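Local structure of putative esterase (Uncultured bacterium, 7C4D) at residues 56-61 with 72-77. The protein probably hydrolyses carboxylic ester bonds, as an esterase of the alpha/beta hydrolase fold from an uncultured marine bacterium. Residues are numbered along the deposited sequence; the frame is centred on the assembly and turned at random.
Sequences DQRNHG and ESMAED
Arg58 and Asp77 form a side-on salt bridge, a compact example of how a buried charge pair ties a loop to a helix. NE of Arg58 donates to OD2 of Asp77 at 2.6 Å, and NH2 of Arg58 reaches OD1 of Asp77 at 2.7 Å, both on the syn side of the carboxylate. The arginine chain bends at chi3 (55°), which turns NE and NH2 onto the carboxylate, and the two planar groups lie 16° apart, nearly coplanar. NH1, which takes no part in this grip, bonds to the backbone O of Asp68, while OD1 also accepts from the backbone of Leu12.

Water extends the polar network. One molecule accepts from Arg58 N at 2.8 Å and donates to Asp77 OD2, so OD2 receives NE directly and the backbone N of Arg58 through the water. A second donates to Met74 O and to Gln57 OE1, the latter over a long 3.3 Å.

Van der Waals contact flanks the pair: CG of Met74 meets CG of Arg58 at 3.8 Å. Ser73 OG, bonded to Ser70 O, covers one guanidinium face, 3.5 Å above its plane.

An alanine in place of Arg58 would probably leave the buried Asp77 carboxylate without its countercharge and open a gap beside Met74. In this alpha/beta hydrolase fold, the paired charges fasten the type II turn of Gln57 to His60, which follows strand 51-55, onto helix 71-84, and the double grip is likely to keep the guanidinium from rotating.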
loop_
_atom_site.group_PDB
_atom_site.type_symbol
_atom_site.label_atom_id
_atom_site.label_comp_id
_atom_site.label_asym_id
_atom_site.label_seq_id
_atom_site.Cartn_x
_atom_site.Cartn_y
_atom_site.Cartn_z
ATOM N N ASP A 56 -1.946 8.343 4.478
ATOM C CA ASP A 56 -3.189 7.669 4.103
ATOM C C ASP A 56 -3.417 8.050 2.638
ATOM O O ASP A 56 -3.362 9.221 2.297
ATOM C CB ASP A 56 -4.376 8.106 4.976
ATOM C CG ASP A 56 -4.388 7.596 6.417
ATOM O OD1 ASP A 56 -3.558 6.761 6.758
ATOM O OD2 ASP A 56 -5.267 7.992 7.178
ATOM N N GLN A 57 -3.517 7.070 1.743
ATOM C CA GLN A 57 -3.716 7.413 0.336
ATOM C C GLN A 57 -5.186 7.748 0.067
ATOM O O GLN A 57 -6.038 7.440 0.909
ATOM C CB GLN A 57 -3.200 6.277 -0.536
ATOM C CG GLN A 57 -1.680 6.157 -0.452
ATOM C CD GLN A 57 -1.223 5.028 -1.318
ATOM O OE1 GLN A 57 -0.929 5.207 -2.502
ATOM N NE2 GLN A 57 -1.261 3.843 -0.738
ATOM N N ARG A 58 -5.468 8.359 -1.108
ATOM C CA ARG A 58 -6.845 8.713 -1.470
ATOM C C ARG A 58 -7.783 7.519 -1.263
ATOM O O ARG A 58 -7.389 6.367 -1.487
ATOM C CB ARG A 58 -6.895 9.295 -2.885
ATOM C CG ARG A 58 -6.708 8.296 -4.020
ATOM C CD ARG A 58 -7.162 8.886 -5.344
ATOM N NE ARG A 58 -6.459 10.133 -5.542
ATOM C CZ ARG A 58 -6.845 11.101 -6.364
ATOM N NH1 ARG A 58 -7.939 10.939 -7.081
ATOM N NH2 ARG A 58 -6.138 12.214 -6.469
ATOM N N ASN A 59 -8.980 7.814 -0.715
ATOM C CA ASN A 59 -10.071 6.882 -0.458
ATOM C C ASN A 59 -9.811 5.984 0.757
ATOM O O ASN A 59 -10.572 5.047 1.010
ATOM C CB ASN A 59 -10.499 6.082 -1.696
ATOM C CG ASN A 59 -11.144 6.945 -2.766
ATOM O OD1 ASN A 59 -11.827 7.941 -2.472
ATOM N ND2 ASN A 59 -10.910 6.587 -4.018
ATOM N N HIS A 60 -8.767 6.308 1.531
ATOM C CA HIS A 60 -8.315 5.452 2.617
ATOM C C HIS A 60 -8.112 6.273 3.886
ATOM O O HIS A 60 -7.722 7.440 3.830
ATOM C CB HIS A 60 -7.028 4.686 2.244
ATOM C CG HIS A 60 -7.212 3.591 1.259
ATOM N ND1 HIS A 60 -7.251 3.825 -0.108
ATOM C CD2 HIS A 60 -7.345 2.260 1.434
ATOM C CE1 HIS A 60 -7.422 2.668 -0.730
ATOM N NE2 HIS A 60 -7.512 1.692 0.201
ATOM N N GLY A 61 -8.344 5.595 5.015
ATOM C CA GLY A 61 -8.101 6.132 6.343
ATOM C C GLY A 61 -8.840 7.456 6.532
ATOM O O GLY A 61 -10.048 7.527 6.347
ATOM N N GLU A 72 -1.755 7.174 -11.689
ATOM C CA GLU A 72 -1.351 8.503 -12.115
ATOM C C GLU A 72 -1.779 9.513 -11.048
ATOM O O GLU A 72 -1.005 10.382 -10.662
ATOM C CB GLU A 72 -1.974 8.806 -13.478
ATOM C CG GLU A 72 -1.746 10.217 -13.972
ATOM C CD GLU A 72 -0.321 10.494 -14.412
ATOM O OE1 GLU A 72 0.191 11.574 -14.058
ATOM O OE2 GLU A 72 0.265 9.633 -15.115
ATOM N N SER A 73 -3.021 9.382 -10.576
ATOM C CA SER A 73 -3.607 10.362 -9.675
ATOM C C SER A 73 -3.000 10.193 -8.288
ATOM O O SER A 73 -2.692 11.194 -7.641
ATOM C CB SER A 73 -5.130 10.276 -9.628
ATOM O OG SER A 73 -5.568 9.066 -9.036
ATOM N N MET A 74 -2.837 8.922 -7.869
ATOM C CA MET A 74 -2.231 8.579 -6.586
ATOM C C MET A 74 -0.784 9.051 -6.547
ATOM O O MET A 74 -0.399 9.651 -5.566
ATOM C CB MET A 74 -2.382 7.090 -6.267
ATOM C CG MET A 74 -3.833 6.751 -5.979
ATOM S SD MET A 74 -4.314 5.211 -5.187
ATOM C CE MET A 74 -3.873 4.055 -6.478
ATOM N N ALA A 75 -0.054 8.930 -7.678
ATOM C CA ALA A 75 1.309 9.429 -7.834
ATOM C C ALA A 75 1.351 10.932 -7.671
ATOM O O ALA A 75 2.316 11.473 -7.120
ATOM C CB ALA A 75 1.893 9.048 -9.175
ATOM N N GLU A 76 0.310 11.599 -8.199
ATOM C CA GLU A 76 0.239 13.050 -8.139
ATOM C C GLU A 76 -0.007 13.524 -6.706
ATOM O O GLU A 76 0.573 14.526 -6.287
ATOM C CB GLU A 76 -0.794 13.637 -9.122
ATOM C CG GLU A 76 -0.453 15.080 -9.498
ATOM C CD GLU A 76 0.919 15.203 -10.150
ATOM O OE1 GLU A 76 1.275 14.294 -10.946
ATOM O OE2 GLU A 76 1.645 16.172 -9.837
ATOM N N ASP A 77 -0.938 12.850 -6.020
ATOM C CA ASP A 77 -1.177 13.015 -4.584
ATOM C C ASP A 77 0.129 12.957 -3.797
ATOM O O ASP A 77 0.411 13.863 -3.003
ATOM C CB ASP A 77 -2.129 11.949 -4.043
ATOM C CG ASP A 77 -3.543 12.042 -4.603
ATOM O OD1 ASP A 77 -3.857 13.066 -5.283
ATOM O OD2 ASP A 77 -4.324 11.107 -4.341
HETATM O O HOH W 1 -0.504 8.421 -2.979
HETATM O O HOH W 2 -3.329 8.801 -2.910
#